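Local coordinates for protein SSD1 (Saccharomyces cerevisiae S288C, PDB 7AM1), which binds regulatory elements in mRNA untranslated regions and represses translation, as a non-enzymatic pseudonuclease of the RNase II family, at residues R60-E65 and K288-T293; S222-L227 and E280-A285; A634-A639 and Y698-K703. All blocks are in the same frame, centred on the assembly; numbering follows the deposited sequence.

Interaction 1 (R60-E65 and K288-T293); sequences RNRALE and KRWPIT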
# COMPACT_ATOMS: atom_id res chain seq x y z
N ARG A 60 2.52 17.33 -20.32
CA ARG A 60 3.33 16.41 -19.53
C ARG A 60 4.74 16.30 -20.10
O ARG A 60 5.67 15.96 -19.36
CB ARG A 60 2.68 15.03 -19.48
CG ARG A 60 3.30 14.11 -18.43
CD ARG A 60 2.69 12.73 -18.49
NE ARG A 60 1.24 12.80 -18.44
CZ ARG A 60 0.45 11.73 -18.48
NH1 ARG A 60 0.97 10.52 -18.57
NH2 ARG A 60 -0.87 11.89 -18.43
N ASN A 61 4.89 16.56 -21.39
CA ASN A 61 6.18 16.67 -22.05
C ASN A 61 7.10 15.49 -21.74
O ASN A 61 8.26 15.65 -21.37
CB ASN A 61 6.87 17.99 -21.69
CG ASN A 61 7.92 18.38 -22.70
OD1 ASN A 61 8.07 17.73 -23.74
ND2 ASN A 61 8.64 19.45 -22.42
N ARG A 62 6.57 14.28 -21.93
CA ARG A 62 7.35 13.05 -21.92
C ARG A 62 7.87 12.67 -20.54
O ARG A 62 8.65 11.72 -20.42
CB ARG A 62 8.53 13.16 -22.91
CG ARG A 62 8.08 13.54 -24.32
CD ARG A 62 9.21 14.09 -25.18
NE ARG A 62 9.65 15.40 -24.72
CZ ARG A 62 10.92 15.77 -24.56
NH1 ARG A 62 11.91 14.93 -24.83
NH2 ARG A 62 11.19 17.00 -24.13
N ALA A 63 7.43 13.36 -19.49
CA ALA A 63 7.82 12.96 -18.14
C ALA A 63 7.15 11.64 -17.78
O ALA A 63 6.09 11.29 -18.31
CB ALA A 63 7.43 14.05 -17.13
N LEU A 64 7.79 10.90 -16.88
CA LEU A 64 7.28 9.61 -16.44
C LEU A 64 6.82 9.68 -14.99
O LEU A 64 7.23 10.56 -14.22
CB LEU A 64 8.34 8.51 -16.59
CG LEU A 64 8.87 8.23 -18.00
CD1 LEU A 64 10.02 7.23 -17.93
CD2 LEU A 64 7.77 7.72 -18.92
N GLU A 65 5.96 8.74 -14.62
CA GLU A 65 5.53 8.56 -13.24
C GLU A 65 6.74 8.58 -12.31
O GLU A 65 7.74 7.91 -12.55
CB GLU A 65 4.77 7.24 -13.10
CG GLU A 65 4.42 6.86 -11.67
CD GLU A 65 3.24 7.64 -11.12
OE1 GLU A 65 3.03 7.61 -9.89
OE2 GLU A 65 2.55 8.30 -11.92
N LYS A 288 14.38 3.84 -22.78
CA LYS A 288 15.71 4.33 -23.14
C LYS A 288 15.71 5.79 -23.57
O LYS A 288 16.64 6.53 -23.23
CB LYS A 288 16.31 3.47 -24.24
CG LYS A 288 17.74 3.05 -23.95
CD LYS A 288 18.44 2.47 -25.18
CE LYS A 288 19.89 2.13 -24.88
NZ LYS A 288 20.59 1.57 -26.06
N ARG A 289 14.72 6.23 -24.34
CA ARG A 289 14.73 7.60 -24.84
C ARG A 289 13.31 7.99 -25.20
O ARG A 289 12.46 7.14 -25.51
CB ARG A 289 15.64 7.78 -26.05
CG ARG A 289 15.20 6.97 -27.27
CD ARG A 289 16.26 6.95 -28.37
NE ARG A 289 15.70 6.37 -29.60
CZ ARG A 289 15.01 7.05 -30.51
NH1 ARG A 289 14.80 8.36 -30.37
NH2 ARG A 289 14.53 6.43 -31.57
N TRP A 290 13.05 9.30 -25.18
CA TRP A 290 11.77 9.84 -25.62
C TRP A 290 12.00 11.26 -26.11
O TRP A 290 11.92 12.23 -25.34
CB TRP A 290 10.73 9.82 -24.49
CG TRP A 290 9.33 10.04 -24.98
CD1 TRP A 290 8.94 10.40 -26.24
CD2 TRP A 290 8.14 9.91 -24.21
NE1 TRP A 290 7.57 10.50 -26.29
CE2 TRP A 290 7.06 10.21 -25.06
CE3 TRP A 290 7.88 9.58 -22.87
CZ2 TRP A 290 5.74 10.19 -24.62
CZ3 TRP A 290 6.56 9.55 -22.44
CH2 TRP A 290 5.51 9.86 -23.31
N PRO A 291 12.33 11.42 -27.39
CA PRO A 291 12.57 12.76 -27.93
C PRO A 291 11.26 13.45 -28.27
O PRO A 291 10.20 12.84 -28.35
CB PRO A 291 13.40 12.49 -29.19
CG PRO A 291 12.91 11.14 -29.65
CD PRO A 291 12.52 10.37 -28.40
N ILE A 292 11.35 14.77 -28.49
CA ILE A 292 10.16 15.55 -28.82
C ILE A 292 9.55 15.10 -30.14
O ILE A 292 8.39 15.40 -30.42
CB ILE A 292 10.50 17.06 -28.87
CG1 ILE A 292 11.50 17.35 -29.99
CG2 ILE A 292 11.03 17.52 -27.52
CD1 ILE A 292 11.88 18.81 -30.10
N THR A 293 10.32 14.39 -30.97
CA THR A 293 9.84 13.98 -32.29
C THR A 293 9.02 12.70 -32.27
O THR A 293 8.56 12.27 -33.34
CB THR A 293 11.03 13.81 -33.24
OG1 THR A 293 12.01 12.95 -32.64
CG2 THR A 293 11.66 15.16 -33.57
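W290 meets R62 in two ways, through its indole and through its carbonyl. CG anti to the backbone N (chi1 -166°) starts the indole toward 60-65, where R62 CB and CG lie over one face. R62 CG sits 3.5 Å from the centroid of the five-membered ring, almost on the normal, in a CH-pi contact, while L64 CD2 reaches the ring's edge 4.1 Å from W290 CZ3. The indole nitrogen NE1 bonds to S294 O. The R62 chain bends at chi3, and its guanidinium stands nearly upright to the indole plane; NH1 donates to W290 O in that carbonyl's plane, at 2.7 Å. Next along, P291 O lies 3.5 Å from R62 CD. I292 then covers one guanidinium face, with CG2 3.4 Å above its centre. At the edge, R62 NE and NH2 both bond N61 OD1 from one face of its amide, the shorter bond being NE to OD1 at 3.0 Å. Y10 adds a cation-pi contact with R62. In-plane acceptors on two edges thus fix the guanidinium's orientation. N61 OD1 and W290 O, both neutral, accept from NE, NH1 and NH2, and the positive charge is probably stabilised by these amide and peptide dipoles and by the ring of Y10.

Interaction 2 (S222-L227 and E280-A285); sequences SGTLGL and EKLFVA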
# COMPACT_ATOMS: atom_id res chain seq x y z
N SER A 222 7.22 -4.69 -16.28
CA SER A 222 6.72 -5.96 -16.78
C SER A 222 5.51 -5.71 -17.68
O SER A 222 4.78 -4.72 -17.50
CB SER A 222 6.33 -6.87 -15.63
OG SER A 222 5.26 -6.30 -14.89
N GLY A 223 5.31 -6.59 -18.64
CA GLY A 223 4.21 -6.43 -19.57
C GLY A 223 4.30 -7.41 -20.73
O GLY A 223 5.08 -8.37 -20.70
N THR A 224 3.50 -7.14 -21.74
CA THR A 224 3.37 -8.02 -22.89
C THR A 224 3.85 -7.30 -24.14
O THR A 224 3.92 -6.07 -24.19
CB THR A 224 1.92 -8.47 -23.07
OG1 THR A 224 1.09 -7.31 -23.16
CG2 THR A 224 1.48 -9.31 -21.89
N LEU A 225 4.17 -8.09 -25.17
CA LEU A 225 4.79 -7.59 -26.38
C LEU A 225 3.96 -8.01 -27.58
O LEU A 225 3.55 -9.17 -27.67
CB LEU A 225 6.23 -8.10 -26.50
CG LEU A 225 7.14 -7.39 -27.51
CD1 LEU A 225 7.38 -5.94 -27.09
CD2 LEU A 225 8.46 -8.13 -27.65
N GLY A 226 3.69 -7.07 -28.49
CA GLY A 226 2.91 -7.37 -29.66
C GLY A 226 3.32 -6.52 -30.84
O GLY A 226 4.11 -5.57 -30.72
N LEU A 227 2.76 -6.86 -32.00
CA LEU A 227 3.02 -6.11 -33.23
C LEU A 227 1.82 -5.24 -33.61
O LEU A 227 0.66 -5.65 -33.45
CB LEU A 227 3.36 -7.06 -34.37
CG LEU A 227 4.84 -7.40 -34.56
CD1 LEU A 227 5.03 -8.34 -35.74
CD2 LEU A 227 5.69 -6.14 -34.75
N GLU A 280 0.97 -14.41 -24.83
CA GLU A 280 0.75 -14.81 -23.45
C GLU A 280 2.06 -14.90 -22.67
O GLU A 280 2.12 -15.57 -21.63
CB GLU A 280 0.00 -16.14 -23.40
CG GLU A 280 -1.39 -16.09 -24.02
CD GLU A 280 -2.50 -15.75 -23.03
OE1 GLU A 280 -2.72 -16.52 -22.07
OE2 GLU A 280 -3.16 -14.71 -23.23
N LYS A 281 3.11 -14.24 -23.15
CA LYS A 281 4.40 -14.23 -22.49
C LYS A 281 4.62 -12.89 -21.79
O LYS A 281 4.18 -11.85 -22.29
CB LYS A 281 5.54 -14.48 -23.48
CG LYS A 281 5.53 -15.87 -24.11
CD LYS A 281 5.86 -16.97 -23.10
CE LYS A 281 5.92 -18.33 -23.78
NZ LYS A 281 6.65 -19.34 -22.96
N LEU A 282 5.28 -12.93 -20.65
CA LEU A 282 5.61 -11.72 -19.91
C LEU A 282 7.07 -11.36 -20.18
O LEU A 282 7.95 -12.22 -20.10
CB LEU A 282 5.39 -11.91 -18.41
CG LEU A 282 3.96 -11.67 -17.92
CD1 LEU A 282 3.87 -11.89 -16.42
CD2 LEU A 282 3.47 -10.27 -18.27
N PHE A 283 7.30 -10.10 -20.53
CA PHE A 283 8.64 -9.57 -20.71
C PHE A 283 8.88 -8.44 -19.72
O PHE A 283 7.94 -7.86 -19.17
CB PHE A 283 8.85 -9.07 -22.14
CG PHE A 283 8.72 -10.14 -23.19
CD1 PHE A 283 7.49 -10.44 -23.73
CD2 PHE A 283 9.83 -10.84 -23.64
CE1 PHE A 283 7.35 -11.42 -24.70
CE2 PHE A 283 9.70 -11.82 -24.61
CZ PHE A 283 8.46 -12.11 -25.13
N VAL A 284 10.15 -8.13 -19.50
CA VAL A 284 10.55 -6.95 -18.75
C VAL A 284 11.23 -5.99 -19.73
O VAL A 284 12.07 -6.41 -20.54
CB VAL A 284 11.49 -7.30 -17.59
CG1 VAL A 284 11.89 -6.04 -16.83
CG2 VAL A 284 10.81 -8.28 -16.64
N ALA A 285 10.85 -4.72 -19.68
CA ALA A 285 11.38 -3.70 -20.57
C ALA A 285 11.86 -2.50 -19.76
O ALA A 285 11.51 -2.32 -18.59
CB ALA A 285 10.33 -3.26 -21.60
O HOH W 1 3.95 -10.69 -24.79
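At the edge of the F283 ring, near its plane, lie G223 O and water 1. L225 comes in obliquely, its CB 3.8 Å from F283 CD1, and F250 of strand 247-252 touches both side chains.

Between the backbones, G223 and F283 form an antiparallel hydrogen-bonded pair. F283 N donates to G223 O at 2.8 Å; the return bond, G223 N to F283 O, is 3.0 Å. S222 and V284 follow as a non-hydrogen-bonded pair, where S222 CA approaches F283 O to 3.3 Å in a CA-H...O contact. L282 CD2 lies 3.5 Å from G223 O, and T224 CG2 stands 3.7 Å from K281 O.

The strand segments cross at 114°, so they pair only briefly before diverging. Water 1 bridges the widening gap: it accepts from L225 N at 2.6 Å and also bonds K281 O, linking two backbone groups that do not meet directly. The side chains of S222 and V284 share one face of the sheet, where helix 311-321 lies against V284 through R320 and also touches L282 through S317. K281 directs its amine elsewhere, to D307.

Strand 221-226 pairs with 247-252 on its other side, and 281-289 with 298-307, giving a five-stranded antiparallel sheet in the order 3-2-1-4-5. A first strand paired with both the second and the fourth, in this order, is as in the OB fold, consistent with the assignment of this region to the second cold-shock domain.

Interaction 3 (A634-A639 and Y698-K703); sequences ARYFIA and YCNFKK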
# COMPACT_ATOMS: atom_id res chain seq x y z
N ALA A 634 4.44 8.03 3.42
CA ALA A 634 5.50 8.80 4.07
C ALA A 634 6.76 8.81 3.21
O ALA A 634 6.92 8.01 2.27
CB ALA A 634 5.79 8.22 5.45
N ARG A 635 7.68 9.72 3.53
CA ARG A 635 8.91 9.87 2.77
C ARG A 635 10.11 10.05 3.70
O ARG A 635 10.06 10.87 4.61
CB ARG A 635 8.86 11.09 1.83
CG ARG A 635 7.64 11.16 0.95
CD ARG A 635 7.74 12.32 -0.03
NE ARG A 635 8.37 11.89 -1.27
CZ ARG A 635 9.67 11.98 -1.54
NH1 ARG A 635 10.52 12.50 -0.67
NH2 ARG A 635 10.12 11.53 -2.71
N TYR A 636 11.18 9.30 3.45
CA TYR A 636 12.46 9.67 4.02
C TYR A 636 12.92 11.00 3.43
O TYR A 636 12.63 11.32 2.27
CB TYR A 636 13.52 8.60 3.75
CG TYR A 636 13.19 7.23 4.28
CD1 TYR A 636 13.08 6.99 5.65
CD2 TYR A 636 13.04 6.16 3.42
CE1 TYR A 636 12.80 5.72 6.13
CE2 TYR A 636 12.76 4.90 3.88
CZ TYR A 636 12.64 4.68 5.24
OH TYR A 636 12.35 3.41 5.69
N PHE A 637 13.66 11.76 4.23
CA PHE A 637 14.20 13.04 3.79
C PHE A 637 15.36 13.43 4.69
O PHE A 637 15.51 12.90 5.80
CB PHE A 637 13.13 14.14 3.80
CG PHE A 637 12.75 14.60 5.19
CD1 PHE A 637 11.88 13.84 5.97
CD2 PHE A 637 13.26 15.77 5.71
CE1 PHE A 637 11.53 14.26 7.24
CE2 PHE A 637 12.91 16.20 6.98
CZ PHE A 637 12.05 15.44 7.75
N ILE A 638 16.19 14.35 4.20
CA ILE A 638 17.31 14.88 4.97
C ILE A 638 16.89 16.21 5.57
O ILE A 638 16.43 17.11 4.85
CB ILE A 638 18.56 15.03 4.09
CG1 ILE A 638 18.89 13.69 3.41
CG2 ILE A 638 19.75 15.55 4.90
CD1 ILE A 638 19.04 12.52 4.38
N ALA A 639 17.08 16.36 6.88
CA ALA A 639 16.47 17.46 7.62
C ALA A 639 16.81 18.81 7.01
O ALA A 639 15.95 19.69 6.94
CB ALA A 639 16.91 17.41 9.09
N TYR A 698 16.31 7.33 -3.02
CA TYR A 698 16.37 5.94 -3.48
C TYR A 698 15.66 5.01 -2.50
O TYR A 698 14.94 4.10 -2.92
CB TYR A 698 17.82 5.51 -3.68
CG TYR A 698 17.96 4.15 -4.32
CD1 TYR A 698 17.72 3.97 -5.67
CD2 TYR A 698 18.32 3.04 -3.56
CE1 TYR A 698 17.83 2.73 -6.26
CE2 TYR A 698 18.43 1.79 -4.14
CZ TYR A 698 18.20 1.64 -5.49
OH TYR A 698 18.31 0.40 -6.08
N CYS A 699 15.87 5.21 -1.19
CA CYS A 699 15.15 4.42 -0.20
C CYS A 699 13.64 4.58 -0.38
O CYS A 699 12.89 3.60 -0.28
CB CYS A 699 15.55 4.83 1.22
SG CYS A 699 17.20 4.29 1.75
N ASN A 700 13.18 5.80 -0.62
CA ASN A 700 11.76 6.03 -0.88
C ASN A 700 11.30 5.20 -2.07
O ASN A 700 10.25 4.55 -2.03
CB ASN A 700 11.50 7.51 -1.14
CG ASN A 700 11.54 8.34 0.12
OD1 ASN A 700 11.25 7.86 1.22
ND2 ASN A 700 11.92 9.61 -0.03
N PHE A 701 12.07 5.24 -3.16
CA PHE A 701 11.67 4.53 -4.36
C PHE A 701 11.53 3.03 -4.10
O PHE A 701 10.50 2.42 -4.40
CB PHE A 701 12.68 4.80 -5.47
CG PHE A 701 12.45 4.00 -6.72
CD1 PHE A 701 11.45 4.35 -7.61
CD2 PHE A 701 13.25 2.91 -7.01
CE1 PHE A 701 11.23 3.62 -8.75
CE2 PHE A 701 13.05 2.18 -8.17
CZ PHE A 701 12.04 2.53 -9.04
N LYS A 702 12.57 2.42 -3.52
CA LYS A 702 12.55 0.98 -3.31
C LYS A 702 11.52 0.58 -2.25
O LYS A 702 10.94 -0.50 -2.34
CB LYS A 702 13.95 0.49 -2.95
CG LYS A 702 14.99 0.84 -4.02
CD LYS A 702 15.00 -0.09 -5.24
CE LYS A 702 15.06 -1.57 -4.89
NZ LYS A 702 15.72 -2.37 -5.96
N LYS A 703 11.31 1.42 -1.23
CA LYS A 703 10.33 1.08 -0.20
C LYS A 703 8.91 1.13 -0.75
O LYS A 703 8.10 0.25 -0.47
CB LYS A 703 10.48 2.02 1.00
CG LYS A 703 9.53 1.73 2.13
CD LYS A 703 10.11 2.19 3.47
CE LYS A 703 9.24 1.78 4.62
NZ LYS A 703 9.21 0.29 4.75
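Strand 635-638 and helix 698-703 run almost antiparallel, at 173°, with their axes 7.7 Å apart and the CA atoms of R635 and N700 the nearest pair across the contact. N700 reaches from the helix to the strand, and its side-chain amide takes both backbone polar groups of Y636. Y636 N donates to N700 OD1 at 2.7 Å, in the carbonyl plane and on a lone pair. N700 ND2 donates to Y636 O at 3.0 Å with an N-H...O angle of 163°. Two bonds to one residue fix the rotation of the amide, and ND2 has a further acceptor in E697.

The amide lies within 7° of parallel to the Y636 ring, and OD1 also comes 3.3 Å from Y636 CD2. The strand belongs to the RNB domain and pairs there in a two-stranded antiparallel sheet with 573-576. There R635 and F637, the residues before and after Y636, make the backbone bonds to 573-576, and the N-H and carbonyl of Y636 go to N700.

Around the tyrosine, C699 CB packs 3.6 Å from Y636 CD2, and the C699 sulfur makes an oblique sulfur-aromatic contact with the ring. K703 crosses the tyrosine at about a right angle, its CD 3.4 Å from Y636 OH. That hydroxyl bonds H659, and the lysine amine continues to D530 and E531. N700 ND2 also lies over one face of the R635 guanidinium, 3.3 Å from NH1; these are two donors and no bond forms. E697 forms a salt bridge with R635 NH2.

In the fold
Interactions 1 and 2, their centres about 21 Å apart, share strand 281-289: interaction 2 uses its beginning, interaction 1 its end and the turn beyond. Within the five-stranded sheet of the second cold-shock domain, interaction 2 joins neighbouring strands; interaction 1 ties that domain to the loop before strand 68-73, part of another five-stranded sheet, probably that of the first cold-shock domain. Along the chain, interaction 2 falls between the two segments of interaction 1. Interaction 3 follows both, its centre about 25 Å and 30 Å from theirs, and joins an RNB strand to helix 689-725. Interaction 1 thus links two sheets; interaction 3 sits in the nuclease-like part of a pseudonuclease.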